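Local coordinates for protein CsuC (Acinetobacter baumannii, PDB 6FJY) that probably acts as the periplasmic chaperone of the archaic chaperone-usher Csu pilus, holding the tip adhesin CsuE in a pre-assembly complex by donor-strand complementation, at residues K11-N15 with S129-S135; L80-Q86 with F121-I127; L165-K171 with V197-V203. All blocks are in the same frame, centred on the assembly; numbering follows the deposited sequence.

Interaction 1 (K11-N15 with S129-S135); sequences KIEAN and SGLTEES
Glu13 and Ser129 are the residues whose CA atoms come nearest across the contact, 6.8 Å apart, where the short strand 11-12 runs out into loop and faces the turn that leads into helix 133-140. The one clear hydrogen bond across the contact runs from Ser129 N to Glu13 OE1 (3.1 Å, 162° at the hydrogen), and it uses the syn lone pair of the carboxylate. Glu13 reaches this donor through a bend at chi2 (-72°), which folds the chain so that OE1 also lies against Ser135 CB at 3.5 Å. The very short approach of the other carboxylate oxygen to the Ser129 hydroxyl is doubtful and carries no weight. In the PapD-like chaperone fold this places the end of an edge strand of the N-terminal Ig-like domain against the chain that follows strand 109-123; Tyr123 of that strand touches Lys11, Glu13 and Ser129 alike. Thr132 is the N-cap residue of the helix, and its OG1 donates to Ser135 OG at 2.8 Å. Lys11 adds the apolar part: bent at chi2, it brings CG to 3.8 Å from Ser129 CB, while NZ comes to 4.1 Å from Thr132 CG2. At the outer end Asn15 and Glu134 meet from opposite directions, their amide and carboxylate planes 65° apart, with Asn15 ND2 3.6 Å from Glu134 OE1.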
ATOM      1  N   LYS A  11       0.393   7.692   1.945  1.00 54.74           N
ATOM      2  CA  LYS A  11       0.404   8.910   2.741  1.00 54.62           C
ATOM      3  C   LYS A  11       1.758   9.588   2.600  1.00 52.96           C
ATOM      4  O   LYS A  11       2.760   8.950   2.267  1.00 36.14           O
ATOM      5  CB  LYS A  11       0.081   8.671   4.227  1.00 49.07           C
ATOM      6  CG  LYS A  11       0.374   7.281   4.783  1.00 60.95           C
ATOM      7  CD  LYS A  11       1.842   6.947   4.888  1.00 75.64           C
ATOM      8  CE  LYS A  11       2.013   5.470   5.282  1.00 88.25           C
ATOM      9  NZ  LYS A  11       3.439   5.010   5.386  1.00 93.43           N
ATOM     10  N   ILE A  12       1.752  10.899   2.830  1.00 57.90           N
ATOM     11  CA  ILE A  12       2.932  11.756   2.771  1.00 57.14           C
ATOM     12  C   ILE A  12       3.100  12.377   4.153  1.00 59.94           C
ATOM     13  O   ILE A  12       2.265  13.183   4.582  1.00 55.29           O
ATOM     14  CB  ILE A  12       2.783  12.843   1.700  1.00 55.67           C
ATOM     15  CG1 ILE A  12       2.216  12.238   0.413  1.00 52.38           C
ATOM     16  CG2 ILE A  12       4.129  13.522   1.439  1.00 65.56           C
ATOM     17  CD1 ILE A  12       2.071  13.226  -0.733  1.00 40.52           C
ATOM     18  N   GLU A  13       4.161  11.995   4.862  1.00 68.92           N
ATOM     19  CA  GLU A  13       4.359  12.490   6.215  1.00 61.69           C
ATOM     20  C   GLU A  13       4.792  13.958   6.191  1.00 60.30           C
ATOM     21  O   GLU A  13       5.107  14.535   5.137  1.00 39.31           O
ATOM     22  CB  GLU A  13       5.377  11.626   6.961  1.00 63.68           C
ATOM     23  CG  GLU A  13       5.020  10.133   7.009  1.00 61.73           C
ATOM     24  CD  GLU A  13       3.867   9.807   7.922  1.00 64.02           C
ATOM     25  OE1 GLU A  13       3.404  10.703   8.655  1.00 54.07           O
ATOM     26  OE2 GLU A  13       3.429   8.639   7.910  1.00 54.82           O
ATOM     27  N   ALA A  14       4.799  14.570   7.386  1.00 68.76           N
ATOM     28  CA  ALA A  14       5.089  16.000   7.485  1.00 69.00           C
ATOM     29  C   ALA A  14       6.499  16.327   7.011  1.00 78.68           C
ATOM     30  O   ALA A  14       6.719  17.373   6.391  1.00 87.29           O
ATOM     31  CB  ALA A  14       4.884  16.487   8.919  1.00 69.88           C
ATOM     32  N   ASN A  15       7.464  15.447   7.273  1.00 83.41           N
ATOM     33  CA  ASN A  15       8.846  15.698   6.878  1.00 85.87           C
ATOM     34  C   ASN A  15       9.193  15.108   5.511  1.00 83.68           C
ATOM     35  O   ASN A  15      10.369  15.094   5.133  1.00 78.31           O
ATOM     36  CB  ASN A  15       9.813  15.161   7.936  1.00 81.88           C
ATOM     37  CG  ASN A  15       9.671  13.669   8.169  1.00 89.49           C
ATOM     38  OD1 ASN A  15       9.052  12.951   7.381  1.00 74.51           O
ATOM     39  ND2 ASN A  15      10.258  13.194   9.257  1.00102.97           N
ATOM     40  N   SER A 129       0.722   9.947  10.051  1.00 83.48           N
ATOM     41  CA  SER A 129      -0.166   8.823   9.749  1.00 63.34           C
ATOM     42  C   SER A 129      -0.293   7.877  10.940  1.00 62.21           C
ATOM     43  O   SER A 129      -1.317   7.203  11.093  1.00 57.63           O
ATOM     44  CB  SER A 129       0.365   8.041   8.548  1.00 72.41           C
ATOM     45  OG  SER A 129       1.661   7.505   8.819  1.00 60.23           O
ATOM     46  N   GLY A 130       0.762   7.755  11.742  1.00 61.91           N
ATOM     47  CA  GLY A 130       0.795   6.790  12.816  1.00 72.11           C
ATOM     48  C   GLY A 130       1.139   5.378  12.397  1.00 80.86           C
ATOM     49  O   GLY A 130       1.134   4.482  13.250  1.00 76.37           O
ATOM     50  N   LEU A 131       1.415   5.140  11.114  1.00 78.69           N
ATOM     51  CA  LEU A 131       1.775   3.806  10.655  1.00 83.18           C
ATOM     52  C   LEU A 131       3.281   3.567  10.687  1.00 89.67           C
ATOM     53  O   LEU A 131       3.720   2.435  10.460  1.00 89.55           O
ATOM     54  CB  LEU A 131       1.241   3.571   9.228  1.00 73.56           C
ATOM     55  CG  LEU A 131      -0.280   3.699   9.059  1.00 77.09           C
ATOM     56  CD1 LEU A 131      -0.752   3.118   7.746  1.00 96.32           C
ATOM     57  CD2 LEU A 131      -1.027   3.080  10.217  1.00 77.22           C
ATOM     58  N   THR A 132       4.074   4.596  10.980  1.00 86.58           N
ATOM     59  CA  THR A 132       5.508   4.467  11.169  1.00 81.45           C
ATOM     60  C   THR A 132       5.844   4.824  12.613  1.00 89.11           C
ATOM     61  O   THR A 132       5.088   5.529  13.291  1.00 78.59           O
ATOM     62  CB  THR A 132       6.300   5.369  10.206  1.00 81.44           C
ATOM     63  OG1 THR A 132       6.166   6.739  10.597  1.00 75.87           O
ATOM     64  CG2 THR A 132       5.768   5.228   8.791  1.00 84.98           C
ATOM     65  N   GLU A 133       6.990   4.321  13.078  1.00 90.62           N
ATOM     66  CA  GLU A 133       7.450   4.647  14.424  1.00101.28           C
ATOM     67  C   GLU A 133       7.581   6.153  14.598  1.00101.31           C
ATOM     68  O   GLU A 133       7.137   6.718  15.605  1.00 89.92           O
ATOM     69  CB  GLU A 133       8.781   3.947  14.712  1.00101.46           C
ATOM     70  N   GLU A 134       8.186   6.823  13.615  1.00105.75           N
ATOM     71  CA  GLU A 134       8.392   8.264  13.708  1.00102.37           C
ATOM     72  C   GLU A 134       7.068   9.014  13.751  1.00 88.37           C
ATOM     73  O   GLU A 134       6.910   9.963  14.526  1.00 76.65           O
ATOM     74  CB  GLU A 134       9.252   8.748  12.540  1.00112.04           C
ATOM     75  CG  GLU A 134       9.911  10.097  12.779  1.00122.66           C
ATOM     76  CD  GLU A 134      10.962  10.433  11.735  1.00127.14           C
ATOM     77  OE1 GLU A 134      10.873   9.910  10.603  1.00127.78           O
ATOM     78  OE2 GLU A 134      11.882  11.220  12.049  1.00127.20           O
ATOM     79  N   SER A 135       6.105   8.610  12.917  1.00 84.17           N
ATOM     80  CA  SER A 135       4.814   9.288  12.918  1.00 88.45           C
ATOM     81  C   SER A 135       4.007   8.942  14.163  1.00 77.03           C
ATOM     82  O   SER A 135       3.152   9.729  14.582  1.00 63.35           O
ATOM     83  CB  SER A 135       4.016   8.941  11.656  1.00 77.16           C
ATOM     84  OG  SER A 135       3.729   7.557  11.597  1.00 70.51           O
TER

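Interaction 2 (L80-Q86 with F121-I127); sequences LPDGKEQ and FAYGKGI
Glu85 and Tyr123 pair across two antiparallel strands of the N-terminal Ig-like domain, 85-95 and 109-123, at the end where each strand meets a type II turn, Pro81 to Lys84 and Gly124 to Ile127. Theirs is a non-hydrogen-bonded pair, and the side chains run side by side in the same direction. Glu85 is extended, CG anti to the backbone N (chi1 178°), which brings CG to 3.4 Å from Tyr123 CE1. Farther out, OE2 lies at the ring edge, where Tyr123 OH donates to Glu85 OE2 at 2.6 Å on the anti lone pair, the carboxylate and ring planes being 59° apart. Since OE1 accepts from the backbone N of Phe172, both oxygens are engaged and the buried carboxylate is probably fixed in rotation. Gln86 and Ala122 form the next, hydrogen-bonded pair, with Gln86 N 2.8 Å from Ala122 O. On the face of Ala122, Leu80 brings CD1 to 3.5 Å from Ala122 CB. The two turns meet through the bond Gly83 N to Lys125 O, 2.6 Å long and bent to 143°. Gly124 CA lies 3.2 Å from Pro81 O in a nearly straight CA-H...O contact. Ile127, its CG1 anti to the backbone N, turns CG2 onto the turn, 3.5 Å from Lys84 N.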
ATOM      1  N   LEU A  80       1.672  22.213   3.932  1.00 82.08           N
ATOM      2  CA  LEU A  80       0.346  22.136   4.518  1.00 84.10           C
ATOM      3  C   LEU A  80       0.309  22.828   5.873  1.00 72.20           C
ATOM      4  O   LEU A  80       1.344  22.989   6.529  1.00 58.34           O
ATOM      5  CB  LEU A  80      -0.066  20.670   4.650  1.00 85.20           C
ATOM      6  CG  LEU A  80       0.069  19.962   3.296  1.00 86.60           C
ATOM      7  CD1 LEU A  80       0.070  18.450   3.445  1.00 71.20           C
ATOM      8  CD2 LEU A  80      -1.013  20.440   2.320  1.00 83.79           C
ATOM      9  N   PRO A  81      -0.874  23.258   6.318  1.00 75.08           N
ATOM     10  CA  PRO A  81      -0.974  23.887   7.640  1.00 77.18           C
ATOM     11  C   PRO A  81      -0.524  22.940   8.737  1.00 78.75           C
ATOM     12  O   PRO A  81      -0.677  21.721   8.646  1.00 83.86           O
ATOM     13  CB  PRO A  81      -2.466  24.213   7.772  1.00 71.78           C
ATOM     14  CG  PRO A  81      -2.973  24.234   6.368  1.00 74.72           C
ATOM     15  CD  PRO A  81      -2.175  23.232   5.624  1.00 67.81           C
ATOM     16  N   ASP A  82       0.066  23.524   9.772  1.00 83.73           N
ATOM     17  CA  ASP A  82       0.565  22.748  10.892  1.00 74.36           C
ATOM     18  C   ASP A  82      -0.595  22.028  11.570  1.00 67.00           C
ATOM     19  O   ASP A  82      -1.695  22.574  11.695  1.00 52.40           O
ATOM     20  CB  ASP A  82       1.289  23.666  11.893  1.00 75.10           C
ATOM     21  CG  ASP A  82       2.452  24.449  11.265  1.00 72.80           C
ATOM     22  OD1 ASP A  82       2.707  24.307  10.051  1.00 72.21           O
ATOM     23  OD2 ASP A  82       3.121  25.210  12.000  1.00 77.72           O
ATOM     24  N   GLY A  83      -0.345  20.787  11.988  1.00 67.04           N
ATOM     25  CA  GLY A  83      -1.316  19.998  12.723  1.00 57.81           C
ATOM     26  C   GLY A  83      -2.536  19.545  11.953  1.00 56.59           C
ATOM     27  O   GLY A  83      -3.570  19.278  12.565  1.00 55.55           O
ATOM     28  N   LYS A  84      -2.457  19.442  10.626  1.00 52.89           N
ATOM     29  CA  LYS A  84      -3.626  19.131   9.818  1.00 67.97           C
ATOM     30  C   LYS A  84      -3.382  17.925   8.918  1.00 59.08           C
ATOM     31  O   LYS A  84      -2.320  17.788   8.294  1.00 45.30           O
ATOM     32  CB  LYS A  84      -4.051  20.339   8.966  1.00 84.23           C
ATOM     33  CG  LYS A  84      -5.207  21.146   9.576  1.00101.80           C
ATOM     34  CD  LYS A  84      -4.864  21.677  10.967  1.00101.64           C
ATOM     35  CE  LYS A  84      -6.088  22.153  11.747  1.00105.34           C
ATOM     36  NZ  LYS A  84      -5.738  22.674  13.121  1.00 95.26           N
ATOM     37  N   GLU A  85      -4.394  17.065   8.854  1.00 61.66           N
ATOM     38  CA  GLU A  85      -4.433  15.931   7.943  1.00 62.83           C
ATOM     39  C   GLU A  85      -5.294  16.297   6.734  1.00 57.24           C
ATOM     40  O   GLU A  85      -6.520  16.410   6.850  1.00 44.70           O
ATOM     41  CB  GLU A  85      -4.996  14.703   8.655  1.00 60.70           C
ATOM     42  CG  GLU A  85      -5.126  13.481   7.758  1.00 58.18           C
ATOM     43  CD  GLU A  85      -5.781  12.333   8.451  1.00 50.04           C
ATOM     44  OE1 GLU A  85      -7.012  12.414   8.688  1.00 46.37           O
ATOM     45  OE2 GLU A  85      -5.071  11.349   8.782  1.00 52.42           O
ATOM     46  N   GLN A  86      -4.652  16.461   5.578  1.00 53.55           N
ATOM     47  CA  GLN A  86      -5.348  16.751   4.326  1.00 49.89           C
ATOM     48  C   GLN A  86      -5.682  15.453   3.597  1.00 47.96           C
ATOM     49  O   GLN A  86      -4.836  14.555   3.476  1.00 36.27           O
ATOM     50  CB  GLN A  86      -4.510  17.637   3.405  1.00 54.66           C
ATOM     51  CG  GLN A  86      -4.077  18.952   3.994  1.00 78.56           C
ATOM     52  CD  GLN A  86      -5.217  19.942   4.167  1.00 79.14           C
ATOM     53  OE1 GLN A  86      -6.333  19.724   3.695  1.00 79.95           O
ATOM     54  NE2 GLN A  86      -4.932  21.039   4.851  1.00 81.70           N
ATOM     55  N   PHE A 121      -3.492  10.557   2.084  1.00 50.53           N
ATOM     56  CA  PHE A 121      -3.448  11.536   3.164  1.00 51.82           C
ATOM     57  C   PHE A 121      -2.079  12.184   3.264  1.00 45.81           C
ATOM     58  O   PHE A 121      -1.058  11.499   3.264  1.00 43.86           O
ATOM     59  CB  PHE A 121      -3.799  10.908   4.505  1.00 46.10           C
ATOM     60  CG  PHE A 121      -5.173  10.334   4.543  1.00 50.16           C
ATOM     61  CD1 PHE A 121      -6.265  11.154   4.729  1.00 50.78           C
ATOM     62  CD2 PHE A 121      -5.375   8.966   4.410  1.00 41.64           C
ATOM     63  CE1 PHE A 121      -7.553  10.631   4.767  1.00 53.61           C
ATOM     64  CE2 PHE A 121      -6.659   8.445   4.442  1.00 44.61           C
ATOM     65  CZ  PHE A 121      -7.746   9.278   4.629  1.00 44.95           C
ATOM     66  N   ALA A 122      -2.072  13.507   3.414  1.00 51.40           N
ATOM     67  CA  ALA A 122      -0.848  14.266   3.617  1.00 59.19           C
ATOM     68  C   ALA A 122      -0.942  15.082   4.907  1.00 57.94           C
ATOM     69  O   ALA A 122      -2.022  15.528   5.312  1.00 42.92           O
ATOM     70  CB  ALA A 122      -0.562  15.165   2.408  1.00 48.25           C
ATOM     71  N   TYR A 123       0.205  15.263   5.556  1.00 52.11           N
ATOM     72  CA  TYR A 123       0.256  15.746   6.928  1.00 62.44           C
ATOM     73  C   TYR A 123       1.074  17.020   7.026  1.00 61.78           C
ATOM     74  O   TYR A 123       2.175  17.109   6.473  1.00 43.89           O
ATOM     75  CB  TYR A 123       0.821  14.668   7.866  1.00 58.02           C
ATOM     76  CG  TYR A 123      -0.121  13.499   7.952  1.00 54.51           C
ATOM     77  CD1 TYR A 123      -1.177  13.513   8.853  1.00 48.29           C
ATOM     78  CD2 TYR A 123       0.005  12.405   7.090  1.00 54.17           C
ATOM     79  CE1 TYR A 123      -2.066  12.456   8.914  1.00 51.31           C
ATOM     80  CE2 TYR A 123      -0.884  11.336   7.144  1.00 47.29           C
ATOM     81  CZ  TYR A 123      -1.922  11.374   8.041  1.00 43.07           C
ATOM     82  OH  TYR A 123      -2.814  10.336   8.118  1.00 44.61           O
ATOM     83  N   GLY A 124       0.511  18.005   7.716  1.00 60.70           N
ATOM     84  CA  GLY A 124       1.255  19.165   8.134  1.00 73.28           C
ATOM     85  C   GLY A 124       2.091  18.869   9.361  1.00 69.75           C
ATOM     86  O   GLY A 124       2.101  17.761   9.893  1.00 57.22           O
ATOM     87  N   LYS A 125       2.794  19.901   9.823  1.00 69.84           N
ATOM     88  CA  LYS A 125       3.761  19.732  10.894  1.00 77.37           C
ATOM     89  C   LYS A 125       3.078  19.314  12.184  1.00 64.30           C
ATOM     90  O   LYS A 125       1.996  19.801  12.518  1.00 55.66           O
ATOM     91  CB  LYS A 125       4.526  21.037  11.118  1.00 99.68           C
ATOM     92  CG  LYS A 125       5.296  21.514   9.896  1.00113.62           C
ATOM     93  CD  LYS A 125       6.190  20.414   9.335  1.00123.95           C
ATOM     94  CE  LYS A 125       7.306  20.041  10.305  1.00124.76           C
ATOM     95  NZ  LYS A 125       8.170  18.958   9.758  1.00123.63           N
ATOM     96  N   GLY A 126       3.715  18.402  12.914  1.00 67.79           N
ATOM     97  CA  GLY A 126       3.223  18.032  14.224  1.00 66.09           C
ATOM     98  C   GLY A 126       2.166  16.957  14.241  1.00 56.32           C
ATOM     99  O   GLY A 126       1.536  16.753  15.288  1.00 45.62           O
ATOM    100  N   ILE A 127       1.915  16.302  13.104  1.00 67.14           N
ATOM    101  CA  ILE A 127       0.914  15.247  12.999  1.00 64.05           C
ATOM    102  C   ILE A 127       1.326  14.310  11.870  1.00 72.69           C
ATOM    103  O   ILE A 127       1.927  14.741  10.883  1.00 58.95           O
ATOM    104  CB  ILE A 127      -0.489  15.845  12.763  1.00 55.89           C
ATOM    105  CG1 ILE A 127      -1.573  14.767  12.827  1.00 68.49           C
ATOM    106  CG2 ILE A 127      -0.534  16.586  11.427  1.00 55.99           C
ATOM    107  CD1 ILE A 127      -2.986  15.344  12.809  1.00 67.06           C
TER

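Interaction 3 (L165-K171 with V197-V203); sequences LKNNGQK and VLSNSTV
A G1 beta bulge sits where strands 162-167 and 201-204 part, at the edge of the five-stranded sheet in the second half of this two-domain, PapD-like chaperone: Asn200 and Ser201 both face Asn167. The axes of the short segments 165-167 and 201-203 approach to 4.7 Å at 167°, close to antiparallel. Leu165 and Val203 form a hydrogen-bonded pair with both bonds present, Leu165 N to Val203 O measuring 2.8 Å. Asn167 N to Ser201 O is nearly straight; the return bond from Ser201 N is weak. Asn200 has positive phi, as the first residue of such a bulge commonly does.

The buried Asn167 side chain organises the turn beyond. With CG anti to the backbone N (chi1 -165°), its amide is carried in among backbone groups: ND2 donates to Val197 O at 3.0 Å, with that oxygen in the amide plane but the donor above the carbonyl plane, and also to Lys171 O. OD1 accepts from Gly169 N, closing an Asx turn, and from Val148 N outside the contact. Both ends of the amide are thus satisfied, which fixes its rotation. Val197 packs on the face that carries Asn167 and Leu165, its CG1 3.5 Å from Asn167 CB and its CG2 against Leu165 CB, the Leu165 and Val197 side chains crossing at about a right angle. On the other face of the strand pair Lys166 crosses Thr202 obliquely, running past its OG1, with Lys166 CG 3.2 Å from Thr202 OG1. At the tip of the loop the Gln170 and Asn200 amides meet with planes 70° apart, and a water donates to Gln170 O and OE1 and accepts weakly from Ser199 OG, linking the segments. Asn200 ND2 donates to Gln170 OE1 at 3.1 Å from above the carbonyl plane.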
ATOM      1  N   LEU A 165     -22.673  11.017  11.532  1.00 61.17           N
ATOM      2  CA  LEU A 165     -21.441  10.768  12.267  1.00 65.68           C
ATOM      3  C   LEU A 165     -20.559  12.004  12.184  1.00 65.02           C
ATOM      4  O   LEU A 165     -20.327  12.533  11.093  1.00 50.96           O
ATOM      5  CB  LEU A 165     -20.702   9.552  11.711  1.00 67.61           C
ATOM      6  CG  LEU A 165     -20.881   8.211  12.426  1.00 71.90           C
ATOM      7  CD1 LEU A 165     -22.231   8.113  13.067  1.00 72.69           C
ATOM      8  CD2 LEU A 165     -20.673   7.059  11.445  1.00 62.89           C
ATOM      9  N   LYS A 166     -20.074  12.465  13.330  1.00 64.94           N
ATOM     10  CA  LYS A 166     -19.216  13.637  13.379  1.00 66.33           C
ATOM     11  C   LYS A 166     -17.853  13.241  13.927  1.00 52.49           C
ATOM     12  O   LYS A 166     -17.755  12.441  14.857  1.00 50.95           O
ATOM     13  CB  LYS A 166     -19.822  14.754  14.241  1.00 69.68           C
ATOM     14  CG  LYS A 166     -18.926  15.978  14.341  1.00 72.36           C
ATOM     15  CD  LYS A 166     -19.507  17.068  15.230  1.00 71.51           C
ATOM     16  CE  LYS A 166     -20.731  17.722  14.637  1.00 82.50           C
ATOM     17  NZ  LYS A 166     -21.343  18.645  15.642  1.00 92.93           N
ATOM     18  N   ASN A 167     -16.807  13.767  13.308  1.00 55.68           N
ATOM     19  CA  ASN A 167     -15.442  13.575  13.764  1.00 56.01           C
ATOM     20  C   ASN A 167     -14.906  14.922  14.233  1.00 52.78           C
ATOM     21  O   ASN A 167     -14.785  15.856  13.433  1.00 45.99           O
ATOM     22  CB  ASN A 167     -14.579  13.004  12.641  1.00 52.44           C
ATOM     23  CG  ASN A 167     -13.277  12.453  13.135  1.00 51.68           C
ATOM     24  OD1 ASN A 167     -12.846  12.751  14.247  1.00 46.55           O
ATOM     25  ND2 ASN A 167     -12.624  11.644  12.305  1.00 62.11           N
ATOM     26  N   ASN A 168     -14.587  15.016  15.522  1.00 53.54           N
ATOM     27  CA  ASN A 168     -13.980  16.207  16.112  1.00 51.69           C
ATOM     28  C   ASN A 168     -12.470  16.091  16.253  1.00 51.74           C
ATOM     29  O   ASN A 168     -11.836  17.008  16.783  1.00 50.95           O
ATOM     30  CB  ASN A 168     -14.627  16.502  17.456  1.00 63.71           C
ATOM     31  CG  ASN A 168     -16.109  16.723  17.328  1.00 76.09           C
ATOM     32  OD1 ASN A 168     -16.556  17.560  16.540  1.00 69.91           O
ATOM     33  ND2 ASN A 168     -16.891  15.953  18.075  1.00 80.54           N
ATOM     34  N   GLY A 169     -11.896  14.946  15.875  1.00 59.07           N
ATOM     35  CA  GLY A 169     -10.464  14.764  15.906  1.00 51.72           C
ATOM     36  C   GLY A 169      -9.782  15.254  14.640  1.00 49.00           C
ATOM     37  O   GLY A 169     -10.412  15.563  13.636  1.00 44.76           O
ATOM     38  N   GLN A 170      -8.453  15.309  14.708  1.00 61.39           N
ATOM     39  CA  GLN A 170      -7.621  15.764  13.605  1.00 60.62           C
ATOM     40  C   GLN A 170      -7.238  14.642  12.643  1.00 63.28           C
ATOM     41  O   GLN A 170      -6.509  14.901  11.679  1.00 57.85           O
ATOM     42  CB  GLN A 170      -6.347  16.426  14.145  1.00 58.95           C
ATOM     43  CG  GLN A 170      -6.559  17.612  15.101  1.00 63.89           C
ATOM     44  CD  GLN A 170      -6.877  18.929  14.388  1.00 73.29           C
ATOM     45  OE1 GLN A 170      -7.133  18.964  13.184  1.00 65.32           O
ATOM     46  NE2 GLN A 170      -6.817  20.023  15.133  1.00 83.15           N
ATOM     47  N   LYS A 171      -7.682  13.403  12.886  1.00 55.35           N
ATOM     48  CA  LYS A 171      -7.416  12.290  11.975  1.00 57.59           C
ATOM     49  C   LYS A 171      -8.726  11.598  11.612  1.00 49.39           C
ATOM     50  O   LYS A 171      -9.712  11.662  12.349  1.00 43.37           O
ATOM     51  CB  LYS A 171      -6.450  11.258  12.555  1.00 44.95           C
ATOM     52  CG  LYS A 171      -5.010  11.728  12.662  1.00 57.05           C
ATOM     53  CD  LYS A 171      -4.073  10.575  12.953  1.00 62.73           C
ATOM     54  CE  LYS A 171      -3.721   9.806  11.672  1.00 60.65           C
ATOM     55  NZ  LYS A 171      -4.837   8.952  11.205  1.00 63.73           N
ATOM     56  N   VAL A 197     -15.193   8.785   7.968  1.00 52.41           N
ATOM     57  CA  VAL A 197     -15.531  10.048   8.615  1.00 59.22           C
ATOM     58  C   VAL A 197     -14.239  10.850   8.693  1.00 49.50           C
ATOM     59  O   VAL A 197     -13.381  10.599   9.545  1.00 42.72           O
ATOM     60  CB  VAL A 197     -16.162   9.848   9.994  1.00 64.92           C
ATOM     61  CG1 VAL A 197     -16.707  11.161  10.513  1.00 67.85           C
ATOM     62  CG2 VAL A 197     -17.268   8.817   9.910  1.00 52.54           C
ATOM     63  N   LEU A 198     -14.097  11.822   7.805  1.00 58.70           N
ATOM     64  CA  LEU A 198     -12.879  12.604   7.731  1.00 58.72           C
ATOM     65  C   LEU A 198     -12.740  13.496   8.964  1.00 58.86           C
ATOM     66  O   LEU A 198     -13.711  13.810   9.659  1.00 42.81           O
ATOM     67  CB  LEU A 198     -12.871  13.445   6.453  1.00 56.98           C
ATOM     68  CG  LEU A 198     -12.750  12.691   5.123  1.00 58.47           C
ATOM     69  CD1 LEU A 198     -12.817  13.656   3.971  1.00 62.09           C
ATOM     70  CD2 LEU A 198     -11.442  11.873   5.044  1.00 48.72           C
ATOM     71  N   SER A 199     -11.499  13.909   9.213  1.00 58.69           N
ATOM     72  CA  SER A 199     -11.182  14.789  10.334  1.00 59.29           C
ATOM     73  C   SER A 199     -11.972  16.091  10.262  1.00 59.34           C
ATOM     74  O   SER A 199     -12.105  16.704   9.197  1.00 51.66           O
ATOM     75  CB  SER A 199      -9.691  15.103  10.329  1.00 60.71           C
ATOM     76  OG  SER A 199      -9.393  15.875   9.186  1.00 42.53           O
ATOM     77  N   ASN A 200     -12.474  16.528  11.414  1.00 68.68           N
ATOM     78  CA  ASN A 200     -13.200  17.793  11.522  1.00 53.29           C
ATOM     79  C   ASN A 200     -14.323  17.871  10.488  1.00 52.35           C
ATOM     80  O   ASN A 200     -14.490  18.865   9.779  1.00 49.84           O
ATOM     81  CB  ASN A 200     -12.247  18.983  11.394  1.00 58.89           C
ATOM     82  CG  ASN A 200     -11.039  18.866  12.311  1.00 64.61           C
ATOM     83  OD1 ASN A 200     -11.132  19.100  13.515  1.00 55.46           O
ATOM     84  ND2 ASN A 200      -9.892  18.531  11.735  1.00 85.89           N
ATOM     85  N   SER A 201     -15.084  16.786  10.389  1.00 62.59           N
ATOM     86  CA  SER A 201     -16.127  16.666   9.380  1.00 59.50           C
ATOM     87  C   SER A 201     -17.312  15.908   9.956  1.00 50.32           C
ATOM     88  O   SER A 201     -17.208  15.239  10.985  1.00 46.38           O
ATOM     89  CB  SER A 201     -15.612  15.944   8.123  1.00 45.23           C
ATOM     90  OG  SER A 201     -14.438  16.561   7.614  1.00 45.02           O
ATOM     91  N   THR A 202     -18.440  16.015   9.262  1.00 64.86           N
ATOM     92  CA  THR A 202     -19.646  15.269   9.581  1.00 72.49           C
ATOM     93  C   THR A 202     -20.203  14.694   8.287  1.00 69.59           C
ATOM     94  O   THR A 202     -20.205  15.375   7.255  1.00 49.91           O
ATOM     95  CB  THR A 202     -20.720  16.151  10.265  1.00 77.20           C
ATOM     96  OG1 THR A 202     -20.214  16.692  11.495  1.00 62.97           O
ATOM     97  CG2 THR A 202     -22.004  15.355  10.544  1.00 53.16           C
ATOM     98  N   VAL A 203     -20.642  13.427   8.338  1.00 64.73           N
ATOM     99  CA  VAL A 203     -21.278  12.776   7.201  1.00 53.68           C
ATOM    100  C   VAL A 203     -22.531  12.065   7.678  1.00 56.56           C
ATOM    101  O   VAL A 203     -22.700  11.787   8.867  1.00 63.43           O
ATOM    102  CB  VAL A 203     -20.358  11.773   6.481  1.00 66.68           C
ATOM    103  CG1 VAL A 203     -19.624  12.461   5.363  1.00 77.51           C
ATOM    104  CG2 VAL A 203     -19.400  11.133   7.455  1.00 71.94           C
TER
HETATM  105  O   HOH W   1      -6.629  17.486  10.423  1.00 46.50           O

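In the fold
Interactions 1 and 2 share the sheet of the N-terminal domain: strand 109-123 lies between strand 11-12, which runs parallel to it, and strand 85-95, which is antiparallel. Their centres are about 10 Å apart, and Ile12 probably hydrogen-bonds to Phe121 and Tyr123. Along the chain, 80-86 and 121-127 both fall between the two segments of interaction 1, whereas interaction 3 follows later, on a different sheet. Centre to centre, it lies about 15 Å from interaction 2 and about 20 Å from interaction 1. The two domains meet at Lys171, whose NZ forms a long, weak ion pair with Glu85, and at Gln170, which packs on Lys84 and Glu85. Interaction 2 and segment 165-171 thus touch directly, at the domain junction.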